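Local coordinates for putative peptidase (Parabacteroides merdae, PDB 4L8K), which probably cleaves peptide bonds as a serine peptidase of family S41, with a catalytic domain of the ClpP/crotonase clan, at residues F25-K29 with H277-G281; V36-Y40 with K59-E63; L115-I120 with I307-L311; I151-N157 with V215-S221; R176-T182 with P196-S202. All blocks are in the same frame, centred on the assembly; numbering follows the deposited sequence.

Contact 1 (F25-K29 with H277-G281)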
# COMPACT_ATOMS: atom_id res chain seq x y z
N PHE A 25 -10.38 11.29 7.45
CA PHE A 25 -11.06 11.16 6.17
C PHE A 25 -12.58 11.24 6.20
O PHE A 25 -13.22 10.75 5.26
CB PHE A 25 -10.59 9.85 5.50
CG PHE A 25 -9.08 9.80 5.41
CD1 PHE A 25 -8.39 10.61 4.50
CD2 PHE A 25 -8.34 9.02 6.29
CE1 PHE A 25 -6.99 10.59 4.44
CE2 PHE A 25 -6.94 9.03 6.26
CZ PHE A 25 -6.28 9.80 5.32
N PHE A 26 -13.16 11.96 7.18
CA PHE A 26 -14.62 12.13 7.29
C PHE A 26 -15.27 12.76 6.03
O PHE A 26 -16.37 12.36 5.67
CB PHE A 26 -14.99 12.96 8.53
CG PHE A 26 -14.92 12.19 9.83
CD1 PHE A 26 -15.64 11.02 10.00
CD2 PHE A 26 -14.17 12.67 10.89
CE1 PHE A 26 -15.59 10.32 11.20
CE2 PHE A 26 -14.13 11.97 12.11
CZ PHE A 26 -14.85 10.81 12.26
N ALA A 27 -14.56 13.68 5.35
CA ALA A 27 -15.03 14.36 4.13
C ALA A 27 -15.27 13.40 2.96
O ALA A 27 -16.01 13.75 2.04
CB ALA A 27 -14.02 15.43 3.71
N PHE A 28 -14.67 12.19 2.99
CA PHE A 28 -14.77 11.19 1.93
C PHE A 28 -15.71 10.04 2.30
O PHE A 28 -15.73 9.04 1.60
CB PHE A 28 -13.37 10.64 1.59
CG PHE A 28 -12.36 11.74 1.32
CD1 PHE A 28 -11.63 12.31 2.36
CD2 PHE A 28 -12.18 12.23 0.04
CE1 PHE A 28 -10.76 13.36 2.12
CE2 PHE A 28 -11.30 13.29 -0.20
CZ PHE A 28 -10.59 13.84 0.84
N LYS A 29 -16.51 10.20 3.37
CA LYS A 29 -17.43 9.16 3.85
C LYS A 29 -18.90 9.60 3.76
O LYS A 29 -19.22 10.75 4.05
CB LYS A 29 -17.08 8.76 5.30
CG LYS A 29 -15.61 8.38 5.54
CD LYS A 29 -15.13 7.25 4.61
CE LYS A 29 -13.68 6.90 4.78
NZ LYS A 29 -13.38 5.56 4.22
N HIS A 277 -5.63 12.85 -2.64
CA HIS A 277 -5.49 11.81 -1.61
C HIS A 277 -5.18 10.44 -2.21
O HIS A 277 -5.83 10.03 -3.16
CB HIS A 277 -6.76 11.75 -0.75
CG HIS A 277 -6.91 12.93 0.14
ND1 HIS A 277 -6.53 12.87 1.47
CD2 HIS A 277 -7.35 14.17 -0.13
CE1 HIS A 277 -6.76 14.08 1.95
NE2 HIS A 277 -7.25 14.90 1.02
N THR A 278 -4.17 9.74 -1.65
CA THR A 278 -3.76 8.38 -2.08
C THR A 278 -4.22 7.32 -1.05
O THR A 278 -4.00 6.12 -1.26
CB THR A 278 -2.21 8.33 -2.25
OG1 THR A 278 -1.59 8.58 -0.98
CG2 THR A 278 -1.69 9.32 -3.30
N GLU A 279 -4.86 7.77 0.05
CA GLU A 279 -5.32 6.93 1.16
C GLU A 279 -6.22 5.79 0.72
O GLU A 279 -6.16 4.71 1.28
CB GLU A 279 -6.08 7.79 2.20
CG GLU A 279 -6.61 7.00 3.40
CD GLU A 279 -5.57 6.44 4.36
OE1 GLU A 279 -4.41 6.91 4.36
OE2 GLU A 279 -5.94 5.53 5.14
N PHE A 280 -7.08 6.05 -0.27
CA PHE A 280 -8.09 5.12 -0.73
C PHE A 280 -7.58 4.17 -1.80
O PHE A 280 -8.31 3.29 -2.24
CB PHE A 280 -9.32 5.93 -1.19
CG PHE A 280 -9.63 7.02 -0.20
CD1 PHE A 280 -10.12 6.71 1.08
CD2 PHE A 280 -9.42 8.37 -0.52
CE1 PHE A 280 -10.40 7.72 2.01
CE2 PHE A 280 -9.68 9.38 0.41
CZ PHE A 280 -10.16 9.05 1.68
N GLY A 281 -6.29 4.31 -2.11
CA GLY A 281 -5.60 3.51 -3.09
C GLY A 281 -5.26 4.31 -4.34
O GLY A 281 -5.85 5.37 -4.58
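Two loops far apart in sequence approach each other here without backbone pairing. Residues 25-29 form a tight coil that includes a short 3-10 segment at Phe26 and Ala27, closed by Phe28 N to Phe25 O (3.1 Å) and Lys29 N to Phe26 O (3.2 Å). Opposite it, Thr278 to Gly281 make a type I beta turn with Gly281 N 3.0 Å from Thr278 O. The backbones stay well apart, the CA atoms of Phe25 and Glu279 being 8.7 Å from each other, so side chains, mainly aromatic rings, fill the gap. Phe25, Phe28, His277 and Phe280 do so as an aromatic cluster. Phe28 turns its edge to the face of His277, centroids 4.6 Å apart, while Phe280 CZ reaches Phe28 CG at 3.5 Å and Phe25 CD1 at 3.7 Å. Glu279 lays its CG over the Phe25 ring, 3.6 Å from the centroid, a CH-pi contact; its carboxylate bonds to Ser266. The Lys29 amine is held by Val64 O. The contact thus joins the loop between helices 8-22 and 33-43, in the Tricorn C1-like region, to the loop between strands 270-271 and 286-287 of the peptidase region.

Contact 2 (V36-Y40 with K59-E63)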
# COMPACT_ATOMS: atom_id res chain seq x y z
N VAL A 36 -23.87 9.22 13.83
CA VAL A 36 -23.27 7.97 14.31
C VAL A 36 -23.30 8.03 15.86
O VAL A 36 -23.65 7.03 16.51
CB VAL A 36 -21.84 7.71 13.72
CG1 VAL A 36 -21.08 6.66 14.52
CG2 VAL A 36 -21.92 7.29 12.25
N TYR A 37 -22.98 9.22 16.43
CA TYR A 37 -23.05 9.39 17.88
C TYR A 37 -24.49 9.16 18.38
O TYR A 37 -24.68 8.40 19.31
CB TYR A 37 -22.54 10.77 18.35
CG TYR A 37 -22.64 10.93 19.85
CD1 TYR A 37 -21.61 10.50 20.68
CD2 TYR A 37 -23.80 11.42 20.45
CE1 TYR A 37 -21.72 10.58 22.07
CE2 TYR A 37 -23.93 11.49 21.84
CZ TYR A 37 -22.88 11.08 22.64
OH TYR A 37 -23.01 11.18 24.01
N ASP A 38 -25.48 9.84 17.76
CA ASP A 38 -26.89 9.76 18.16
C ASP A 38 -27.43 8.33 18.13
O ASP A 38 -28.12 7.93 19.06
CB ASP A 38 -27.78 10.67 17.29
CG ASP A 38 -27.44 12.15 17.40
OD1 ASP A 38 -26.90 12.56 18.44
OD2 ASP A 38 -27.72 12.89 16.43
N ARG A 39 -27.07 7.57 17.08
CA ARG A 39 -27.53 6.19 16.93
C ARG A 39 -26.90 5.25 17.98
O ARG A 39 -27.61 4.54 18.68
CB ARG A 39 -27.23 5.67 15.52
CG ARG A 39 -28.24 6.18 14.51
CD ARG A 39 -28.11 5.54 13.14
NE ARG A 39 -26.90 5.98 12.44
CZ ARG A 39 -25.93 5.18 12.02
NH1 ARG A 39 -26.00 3.87 12.23
NH2 ARG A 39 -24.89 5.67 11.38
N TYR A 40 -25.56 5.28 18.10
CA TYR A 40 -24.83 4.40 19.01
C TYR A 40 -25.01 4.79 20.48
O TYR A 40 -24.87 3.93 21.35
CB TYR A 40 -23.34 4.32 18.62
CG TYR A 40 -23.16 3.45 17.40
CD1 TYR A 40 -23.36 3.97 16.11
CD2 TYR A 40 -22.85 2.10 17.52
CE1 TYR A 40 -23.23 3.16 14.98
CE2 TYR A 40 -22.75 1.28 16.39
CZ TYR A 40 -22.92 1.82 15.13
OH TYR A 40 -22.78 1.03 14.02
N LYS A 59 -18.67 -2.15 15.12
CA LYS A 59 -19.68 -1.79 14.11
C LYS A 59 -19.70 -0.29 13.89
O LYS A 59 -19.87 0.17 12.75
CB LYS A 59 -21.07 -2.27 14.53
CG LYS A 59 -21.36 -3.68 14.11
CD LYS A 59 -22.48 -4.33 14.94
CE LYS A 59 -22.56 -5.83 14.69
NZ LYS A 59 -23.05 -6.16 13.31
N MSE A 60 -19.49 0.48 14.98
CA MSE A 60 -19.40 1.95 14.94
C MSE A 60 -18.22 2.39 14.10
O MSE A 60 -18.37 3.29 13.28
CB MSE A 60 -19.29 2.54 16.34
CG MSE A 60 -19.54 4.03 16.35
SE MSE A 60 -19.42 4.86 18.10
CE MSE A 60 -17.52 4.90 18.28
N LEU A 61 -17.04 1.73 14.27
CA LEU A 61 -15.87 2.08 13.46
C LEU A 61 -16.09 1.67 12.01
O LEU A 61 -15.70 2.41 11.12
CB LEU A 61 -14.56 1.47 14.00
CG LEU A 61 -14.15 1.86 15.42
CD1 LEU A 61 -12.80 1.24 15.75
CD2 LEU A 61 -14.05 3.39 15.61
N ALA A 62 -16.79 0.55 11.77
CA ALA A 62 -17.07 0.08 10.41
C ALA A 62 -18.01 1.04 9.63
O ALA A 62 -18.12 0.93 8.42
CB ALA A 62 -17.63 -1.33 10.44
N GLU A 63 -18.62 2.02 10.32
CA GLU A 63 -19.46 3.04 9.68
C GLU A 63 -18.66 3.89 8.67
O GLU A 63 -19.23 4.35 7.69
CB GLU A 63 -20.12 3.97 10.72
CG GLU A 63 -21.15 3.27 11.61
CD GLU A 63 -22.54 3.08 11.05
OE1 GLU A 63 -22.94 3.82 10.12
OE2 GLU A 63 -23.28 2.22 11.60
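A carboxylate at the edge of a helix-helix contact is best understood by counting its donors. Both oxygens of Glu63 are served from helix 33-43: Arg39 NH2 donates to Glu63 OE1 at 3.0 Å and Arg39 NH1 to Glu63 OE2 at 3.2 Å, a bidentate salt bridge. Glu63 OE2 also accepts from Tyr40 OH at 2.7 Å, so one acceptor serves two donors and the phenol proton is spent there. Tyr40 N bonds to Val36 O (3.0 Å) and Glu63 N to Met60 O (3.2 Å). Beneath this polar edge the surfaces are apolar. Met60, a selenomethionine, sets CB over the Tyr40 ring face, 3.8 Å from the centroid, and its SE, 4.6 Å from that centroid but oblique, adds a Met-aromatic contact; Val36 CG1 meets Met60 CG at 3.6 Å. Both Tyr40 and Met60 also rest on Phe12 of helix 8-22. Three helices packed in this way make a small helical bundle, here the part related to the Tricorn protease C1 domain.

Contact 3 (L115-I120 with I307-L311)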
# COMPACT_ATOMS: atom_id res chain seq x y z
N LEU A 115 13.71 -13.60 -16.83
CA LEU A 115 12.67 -14.28 -17.59
C LEU A 115 12.80 -13.95 -19.10
O LEU A 115 13.56 -13.05 -19.48
CB LEU A 115 11.26 -13.85 -17.07
CG LEU A 115 10.95 -14.01 -15.56
CD1 LEU A 115 9.56 -13.45 -15.25
CD2 LEU A 115 11.06 -15.48 -15.13
N ALA A 116 12.02 -14.66 -19.95
CA ALA A 116 11.89 -14.47 -21.39
C ALA A 116 13.26 -14.42 -22.12
O ALA A 116 13.67 -13.37 -22.67
CB ALA A 116 11.08 -13.20 -21.66
N ASP A 117 13.97 -15.56 -22.13
CA ASP A 117 15.29 -15.74 -22.76
C ASP A 117 16.28 -14.64 -22.29
O ASP A 117 17.01 -14.04 -23.09
CB ASP A 117 15.18 -15.82 -24.30
CG ASP A 117 16.39 -16.41 -25.04
OD1 ASP A 117 17.16 -17.19 -24.41
OD2 ASP A 117 16.55 -16.13 -26.25
N ASP A 118 16.27 -14.39 -20.97
CA ASP A 118 17.14 -13.45 -20.23
C ASP A 118 16.98 -11.98 -20.66
O ASP A 118 17.85 -11.16 -20.35
CB ASP A 118 18.61 -13.89 -20.38
CG ASP A 118 18.87 -15.29 -19.82
OD1 ASP A 118 18.60 -15.50 -18.62
OD2 ASP A 118 19.32 -16.16 -20.60
N GLN A 119 15.84 -11.61 -21.30
CA GLN A 119 15.57 -10.24 -21.75
C GLN A 119 14.92 -9.41 -20.68
O GLN A 119 14.97 -8.17 -20.76
CB GLN A 119 14.66 -10.21 -22.99
CG GLN A 119 15.26 -10.84 -24.26
CD GLN A 119 14.25 -10.95 -25.40
OE1 GLN A 119 14.25 -10.17 -26.36
NE2 GLN A 119 13.34 -11.90 -25.28
N ILE A 120 14.25 -10.07 -19.70
CA ILE A 120 13.49 -9.37 -18.66
C ILE A 120 13.93 -9.77 -17.26
O ILE A 120 14.00 -10.96 -16.94
CB ILE A 120 11.97 -9.66 -18.90
CG1 ILE A 120 11.48 -8.86 -20.15
CG2 ILE A 120 11.10 -9.33 -17.64
CD1 ILE A 120 10.19 -9.25 -20.66
N ILE A 307 5.45 -8.84 -19.30
CA ILE A 307 6.47 -9.41 -20.19
C ILE A 307 6.17 -8.95 -21.63
O ILE A 307 7.07 -8.46 -22.29
CB ILE A 307 6.59 -10.97 -20.08
CG1 ILE A 307 7.24 -11.40 -18.74
CG2 ILE A 307 7.37 -11.58 -21.29
CD1 ILE A 307 7.08 -12.96 -18.44
N GLY A 308 4.90 -9.07 -22.05
CA GLY A 308 4.46 -8.65 -23.38
C GLY A 308 4.75 -7.18 -23.68
O GLY A 308 5.33 -6.83 -24.72
N LEU A 309 4.41 -6.32 -22.74
CA LEU A 309 4.63 -4.88 -22.85
C LEU A 309 6.12 -4.52 -22.96
O LEU A 309 6.48 -3.75 -23.83
CB LEU A 309 3.99 -4.15 -21.67
CG LEU A 309 3.95 -2.63 -21.76
CD1 LEU A 309 3.28 -2.15 -23.08
CD2 LEU A 309 3.21 -2.08 -20.56
N LEU A 310 6.98 -5.09 -22.10
CA LEU A 310 8.42 -4.84 -22.11
C LEU A 310 9.12 -5.38 -23.38
O LEU A 310 10.14 -4.84 -23.78
CB LEU A 310 9.08 -5.46 -20.88
CG LEU A 310 8.81 -4.80 -19.52
CD1 LEU A 310 9.38 -5.63 -18.40
CD2 LEU A 310 9.37 -3.38 -19.46
N LEU A 311 8.59 -6.47 -23.97
CA LEU A 311 9.14 -7.08 -25.18
C LEU A 311 8.63 -6.40 -26.44
O LEU A 311 9.21 -6.60 -27.51
CB LEU A 311 8.85 -8.59 -25.25
CG LEU A 311 9.60 -9.48 -24.26
CD1 LEU A 311 9.22 -10.93 -24.48
CD2 LEU A 311 11.14 -9.26 -24.30
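A beta hairpin tip resting on a helix illustrates how a turn and a helix fit bump into hollow. Strands 110-115 and 120-125 are linked by a type I' turn from Ala116 to Gln119, and a classic beta bulge sets both Gln119 and Ile120 opposite Leu115. The hairpin is closed by Leu115 N to Ile120 O (2.7 Å) and Ile120 N to Leu115 O (3.1 Å), with Gln119 N to Ala116 O (3.1 Å) inside the turn. This curvature presents a row of side chains to one side of helix 301-311. The main bump is Ile120: its CD1 enters a hollow lined by Ile307, Leu310 and Leu311, spaced i, i+3 and i+4 on the helix, and lies 3.7 Å from Ile307 CG2, 4.0 Å from Leu310 CB and 3.7 Å from Leu311 CG. Smaller Ala116 fills a shallower dip, its CB 4.1 Å from both Ile307 CG2 and Leu311 CD1. In return, Ile307 pushes its own branches between hairpin residues, CD1 meeting Leu115 CD1 at 4.1 Å. Ile120, Ile307 and Leu310 also touch Ile151 of strand 149-153, so the helix packs on the hairpin end and the adjoining strand of one sheet. At the outer margin Gln119 folds back on its own turn, where its NE2 donates to Ala116 O at 3.0 Å while also packing 3.6 Å from Leu311 CD2.

Contact 4 (I151-N157 with V215-S221)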
# COMPACT_ATOMS: atom_id res chain seq x y z
N ILE A 151 10.64 -5.98 -14.19
CA ILE A 151 9.35 -6.17 -13.53
C ILE A 151 9.66 -6.08 -12.02
O ILE A 151 10.49 -6.87 -11.52
CB ILE A 151 8.59 -7.48 -13.94
CG1 ILE A 151 8.23 -7.48 -15.45
CG2 ILE A 151 7.31 -7.70 -13.08
CD1 ILE A 151 7.75 -8.91 -16.01
N PHE A 152 9.05 -5.10 -11.33
CA PHE A 152 9.21 -4.93 -9.88
C PHE A 152 7.85 -5.26 -9.23
O PHE A 152 6.93 -4.45 -9.24
CB PHE A 152 9.75 -3.53 -9.49
CG PHE A 152 10.42 -3.54 -8.13
CD1 PHE A 152 9.66 -3.44 -6.97
CD2 PHE A 152 11.80 -3.72 -8.02
CE1 PHE A 152 10.27 -3.48 -5.71
CE2 PHE A 152 12.41 -3.76 -6.76
CZ PHE A 152 11.65 -3.63 -5.61
N ASP A 153 7.71 -6.47 -8.76
CA ASP A 153 6.43 -6.98 -8.24
C ASP A 153 6.31 -6.77 -6.73
O ASP A 153 7.04 -7.38 -5.94
CB ASP A 153 6.32 -8.48 -8.61
CG ASP A 153 4.99 -9.18 -8.37
OD1 ASP A 153 4.07 -8.53 -7.83
OD2 ASP A 153 4.88 -10.36 -8.73
N VAL A 154 5.34 -5.91 -6.34
CA VAL A 154 5.06 -5.61 -4.92
C VAL A 154 3.60 -6.02 -4.56
O VAL A 154 3.00 -5.47 -3.63
CB VAL A 154 5.35 -4.13 -4.51
CG1 VAL A 154 6.86 -3.84 -4.54
CG2 VAL A 154 4.56 -3.13 -5.36
N ARG A 155 3.03 -6.98 -5.30
CA ARG A 155 1.71 -7.52 -4.98
C ARG A 155 1.81 -8.27 -3.66
O ARG A 155 2.83 -8.90 -3.40
CB ARG A 155 1.22 -8.47 -6.08
CG ARG A 155 0.86 -7.76 -7.39
CD ARG A 155 0.45 -8.76 -8.47
NE ARG A 155 1.58 -9.61 -8.87
CZ ARG A 155 1.48 -10.71 -9.61
NH1 ARG A 155 0.29 -11.15 -10.01
NH2 ARG A 155 2.58 -11.39 -9.93
N ASP A 156 0.77 -8.17 -2.81
CA ASP A 156 0.72 -8.81 -1.50
C ASP A 156 1.78 -8.25 -0.53
O ASP A 156 2.15 -8.92 0.42
CB ASP A 156 0.82 -10.34 -1.61
CG ASP A 156 -0.51 -11.01 -1.85
OD1 ASP A 156 -1.42 -10.35 -2.42
OD2 ASP A 156 -0.66 -12.18 -1.47
N ASN A 157 2.24 -7.01 -0.76
CA ASN A 157 3.21 -6.38 0.13
C ASN A 157 2.46 -5.35 0.97
O ASN A 157 2.12 -4.27 0.48
CB ASN A 157 4.39 -5.78 -0.68
CG ASN A 157 5.51 -5.19 0.16
OD1 ASN A 157 5.31 -4.73 1.30
ND2 ASN A 157 6.72 -5.12 -0.42
N VAL A 215 5.83 -1.95 -12.57
CA VAL A 215 5.56 -2.16 -11.14
C VAL A 215 4.22 -2.90 -11.05
O VAL A 215 3.24 -2.46 -11.63
CB VAL A 215 5.61 -0.85 -10.28
CG1 VAL A 215 5.15 -1.10 -8.83
CG2 VAL A 215 7.00 -0.22 -10.30
N LEU A 216 4.21 -4.07 -10.39
CA LEU A 216 2.99 -4.87 -10.26
C LEU A 216 2.33 -4.63 -8.92
O LEU A 216 3.00 -4.69 -7.89
CB LEU A 216 3.25 -6.39 -10.46
CG LEU A 216 4.00 -6.86 -11.72
CD1 LEU A 216 3.88 -8.37 -11.86
CD2 LEU A 216 3.46 -6.20 -13.02
N THR A 217 1.03 -4.29 -8.93
CA THR A 217 0.29 -4.00 -7.71
C THR A 217 -1.04 -4.77 -7.64
O THR A 217 -1.59 -5.18 -8.66
CB THR A 217 -0.00 -2.46 -7.59
OG1 THR A 217 -0.84 -2.04 -8.65
CG2 THR A 217 1.24 -1.61 -7.57
N ASN A 218 -1.55 -4.94 -6.42
CA ASN A 218 -2.86 -5.52 -6.17
C ASN A 218 -3.42 -4.85 -4.91
O ASN A 218 -2.74 -4.02 -4.32
CB ASN A 218 -2.85 -7.07 -6.09
CG ASN A 218 -2.12 -7.69 -4.93
OD1 ASN A 218 -1.52 -7.01 -4.09
ND2 ASN A 218 -2.14 -9.00 -4.88
N ARG A 219 -4.67 -5.15 -4.54
CA ARG A 219 -5.32 -4.58 -3.36
C ARG A 219 -4.53 -4.88 -2.08
O ARG A 219 -4.64 -4.15 -1.09
CB ARG A 219 -6.77 -5.11 -3.23
CG ARG A 219 -7.66 -4.27 -2.31
CD ARG A 219 -7.75 -2.80 -2.72
NE ARG A 219 -8.72 -2.18 -1.84
CZ ARG A 219 -9.05 -0.90 -1.82
NH1 ARG A 219 -8.36 -0.01 -2.53
NH2 ARG A 219 -10.02 -0.48 -1.02
N HIS A 220 -3.72 -5.93 -2.10
CA HIS A 220 -2.91 -6.28 -0.96
C HIS A 220 -1.54 -5.58 -0.98
O HIS A 220 -0.70 -5.91 -0.16
CB HIS A 220 -2.81 -7.78 -0.81
CG HIS A 220 -4.08 -8.35 -0.25
ND1 HIS A 220 -4.99 -8.99 -1.05
CD2 HIS A 220 -4.56 -8.33 1.01
CE1 HIS A 220 -5.99 -9.37 -0.26
NE2 HIS A 220 -5.79 -8.97 0.98
N SER A 221 -1.35 -4.53 -1.85
CA SER A 221 -0.21 -3.62 -1.88
C SER A 221 -0.67 -2.37 -1.12
O SER A 221 -1.56 -1.67 -1.59
CB SER A 221 0.21 -3.26 -3.32
OG SER A 221 0.59 -4.38 -4.10
O HOH W 1 -0.33 -8.13 2.06
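Leu216 is the apolar centre here, the most covered residue of either segment: its CG lies 3.7 Å from Ile151 CG2, and its CD1 sits over a face of the Arg155 guanidinium, 3.8 Å from Arg155 NH2. On the other face of the sheet Val215 CG1 meets Val154 CG2 at 4.1 Å. Between these layers the strands pair in parallel, Leu216 N giving to Phe152 O (3.0 Å) and Val154 N to Leu216 O (3.1 Å). Beyond the strand ends, side chains replace the ladder. Ser221 OG donates to Val154 O at 2.7 Å, and Asn218 pairs with Asp156 twice, Asp156 N to Asn218 OD1 and Asn218 ND2 to Asp156 OD1, both 2.9 Å. Asp153 OD1 takes Arg155 N (3.1 Å), an Asx turn, and its carboxylate salt-bridges the same arginine, with Tyr122 and Asp300 as further partners of Asp153 and Arg155. A water links His220 O and, weakly, Asp156 O at the partly exposed polar edge. Such parallel strands flanked by helices are consistent with the alpha/beta core of the ClpP/crotonase clan: strand 149-153 lies between 120-125 and 213-217, with helix 301-311 over Ile151 and helix 224-232 on Val154 and Val215.

Contact 5 (R176-T182 with P196-S202)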
# COMPACT_ATOMS: atom_id res chain seq x y z
N ARG A 176 16.50 15.00 -8.51
CA ARG A 176 15.69 15.28 -7.32
C ARG A 176 14.27 15.65 -7.79
O ARG A 176 14.13 16.36 -8.78
CB ARG A 176 16.35 16.40 -6.48
CG ARG A 176 15.58 16.78 -5.19
CD ARG A 176 16.45 17.66 -4.32
NE ARG A 176 15.74 18.31 -3.22
CZ ARG A 176 15.56 17.78 -2.01
NH1 ARG A 176 15.99 16.55 -1.74
NH2 ARG A 176 14.91 18.46 -1.07
N ILE A 177 13.25 15.10 -7.14
CA ILE A 177 11.85 15.34 -7.51
C ILE A 177 10.97 15.51 -6.30
O ILE A 177 11.27 14.99 -5.23
CB ILE A 177 11.26 14.17 -8.39
CG1 ILE A 177 11.34 12.78 -7.67
CG2 ILE A 177 11.83 14.15 -9.81
CD1 ILE A 177 10.17 11.76 -8.00
N LEU A 178 9.84 16.20 -6.51
CA LEU A 178 8.76 16.31 -5.56
C LEU A 178 8.02 14.98 -5.64
O LEU A 178 7.67 14.57 -6.74
CB LEU A 178 7.87 17.52 -5.96
CG LEU A 178 6.55 17.68 -5.17
CD1 LEU A 178 6.81 18.10 -3.74
CD2 LEU A 178 5.61 18.65 -5.88
N THR A 179 7.82 14.27 -4.50
CA THR A 179 7.15 12.96 -4.50
C THR A 179 5.68 13.07 -4.13
O THR A 179 4.87 12.18 -4.43
CB THR A 179 7.87 11.97 -3.57
OG1 THR A 179 7.69 12.36 -2.20
CG2 THR A 179 9.34 11.81 -3.90
N GLY A 180 5.34 14.17 -3.48
CA GLY A 180 3.99 14.45 -3.03
C GLY A 180 4.03 15.33 -1.80
O GLY A 180 5.01 16.06 -1.59
N TYR A 181 2.95 15.27 -1.01
CA TYR A 181 2.77 16.10 0.17
C TYR A 181 2.22 15.32 1.34
O TYR A 181 1.55 14.29 1.16
CB TYR A 181 1.77 17.25 -0.14
CG TYR A 181 2.16 18.16 -1.29
CD1 TYR A 181 1.80 17.84 -2.60
CD2 TYR A 181 2.80 19.38 -1.06
CE1 TYR A 181 2.16 18.67 -3.67
CE2 TYR A 181 3.14 20.22 -2.12
CZ TYR A 181 2.82 19.86 -3.42
OH TYR A 181 3.13 20.69 -4.47
N THR A 182 2.44 15.86 2.55
CA THR A 182 1.86 15.33 3.79
C THR A 182 1.13 16.48 4.49
O THR A 182 1.51 17.63 4.34
CB THR A 182 2.91 14.66 4.71
OG1 THR A 182 3.93 15.59 5.06
CG2 THR A 182 3.53 13.39 4.09
N PRO A 196 -0.41 21.49 3.01
CA PRO A 196 0.40 20.38 2.44
C PRO A 196 1.90 20.66 2.47
O PRO A 196 2.34 21.72 2.03
CB PRO A 196 -0.13 20.27 1.01
CG PRO A 196 -1.53 20.83 1.08
CD PRO A 196 -1.44 21.95 2.05
N ASN A 197 2.66 19.78 3.11
CA ASN A 197 4.10 19.91 3.23
C ASN A 197 4.79 19.09 2.12
O ASN A 197 4.62 17.87 2.07
CB ASN A 197 4.59 19.48 4.62
CG ASN A 197 6.10 19.56 4.75
OD1 ASN A 197 6.68 20.64 4.76
ND2 ASN A 197 6.76 18.42 4.76
N PRO A 198 5.58 19.74 1.22
CA PRO A 198 6.24 18.99 0.14
C PRO A 198 7.32 18.02 0.63
O PRO A 198 8.11 18.34 1.51
CB PRO A 198 6.85 20.08 -0.75
CG PRO A 198 7.05 21.22 0.15
CD PRO A 198 5.89 21.18 1.13
N VAL A 199 7.34 16.82 0.04
CA VAL A 199 8.30 15.78 0.35
C VAL A 199 9.10 15.55 -0.94
O VAL A 199 8.52 15.41 -2.01
CB VAL A 199 7.63 14.49 0.90
CG1 VAL A 199 8.67 13.42 1.22
CG2 VAL A 199 6.78 14.78 2.13
N TYR A 200 10.43 15.56 -0.84
CA TYR A 200 11.32 15.36 -1.99
C TYR A 200 12.15 14.09 -1.85
O TYR A 200 12.40 13.66 -0.74
CB TYR A 200 12.27 16.56 -2.17
CG TYR A 200 11.55 17.87 -2.40
CD1 TYR A 200 11.23 18.29 -3.69
CD2 TYR A 200 11.19 18.69 -1.33
CE1 TYR A 200 10.55 19.48 -3.91
CE2 TYR A 200 10.51 19.89 -1.54
CZ TYR A 200 10.20 20.28 -2.83
OH TYR A 200 9.55 21.47 -3.04
N LEU A 201 12.60 13.54 -2.98
CA LEU A 201 13.48 12.38 -3.03
C LEU A 201 14.63 12.68 -4.01
O LEU A 201 14.41 13.23 -5.09
CB LEU A 201 12.73 11.09 -3.41
CG LEU A 201 13.51 9.74 -3.36
CD1 LEU A 201 13.95 9.38 -1.94
CD2 LEU A 201 12.67 8.60 -3.91
N SER A 202 15.86 12.37 -3.60
CA SER A 202 17.04 12.59 -4.41
C SER A 202 17.50 11.28 -5.02
O SER A 202 17.31 10.24 -4.40
CB SER A 202 18.16 13.23 -3.58
OG SER A 202 17.83 14.59 -3.32
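An antiparallel beta hairpin, its register broken by a beta bulge, carries distinct side chains on its two faces. Strands 177-182 and 197-201 pair through Ile177 N to Leu201 O and Leu201 N to Ile177 O (each 3.0 Å), then slip by one residue at Thr179: Thr179 N reaches Val199 O (2.8 Å), while Val199 N turns to Gly180 O (2.9 Å). Gly180 adopts phi 151°, where a side chain would jam against the preceding carbonyl. On one face Leu178, in its t,p rotamer, swings CD1 over the Tyr200 ring and to 3.6 Å from Pro198 CB; Tyr181, at chi1 m, rests its CD2 3.7 Å from Pro196 CB. On the other face Thr182, chi1 p, sets CG2 4.0 Å from Val199 CG2. Thr179, also p, turns CG2 to Leu201 CB (3.5 Å), and its hydroxyl bonds a bound MPD, probably from the crystallisation liquor. Leu201 and Thr179 pack on Val231 of helix 224-232, and strand 270-271 extends the sheet beside 177-182. At one end Arg176 stretches out, chi1 to chi3 all t, so that its guanidinium covers Tyr200 CB with a face and Arg176 NH1 donates to Ser202 OG at 3.1 Å.

In the fold
Chemistry follows place in this fold. Contact 4, its centre about 9 Å from that of the chain, is the buried one: parallel backbone bonds plus side-chain polar networks. Contact 5, nested along the chain inside the loops closed by contacts 1, 3 and 4, is a surface contact built on antiparallel bonds. Contacts 3 and 4 meet at Ile151, so the helix of one covers the strand of the other; their centres lie about 18 Å apart. Contacts 1 and 4 touch at Phe280 and Arg219. Contact 2, about 51 Å between centres from contact 3, stands in the helical N-terminal region, where a salt bridge borders apolar packing, whereas contact 1 ties that region to the peptidase region mainly by aromatic rings.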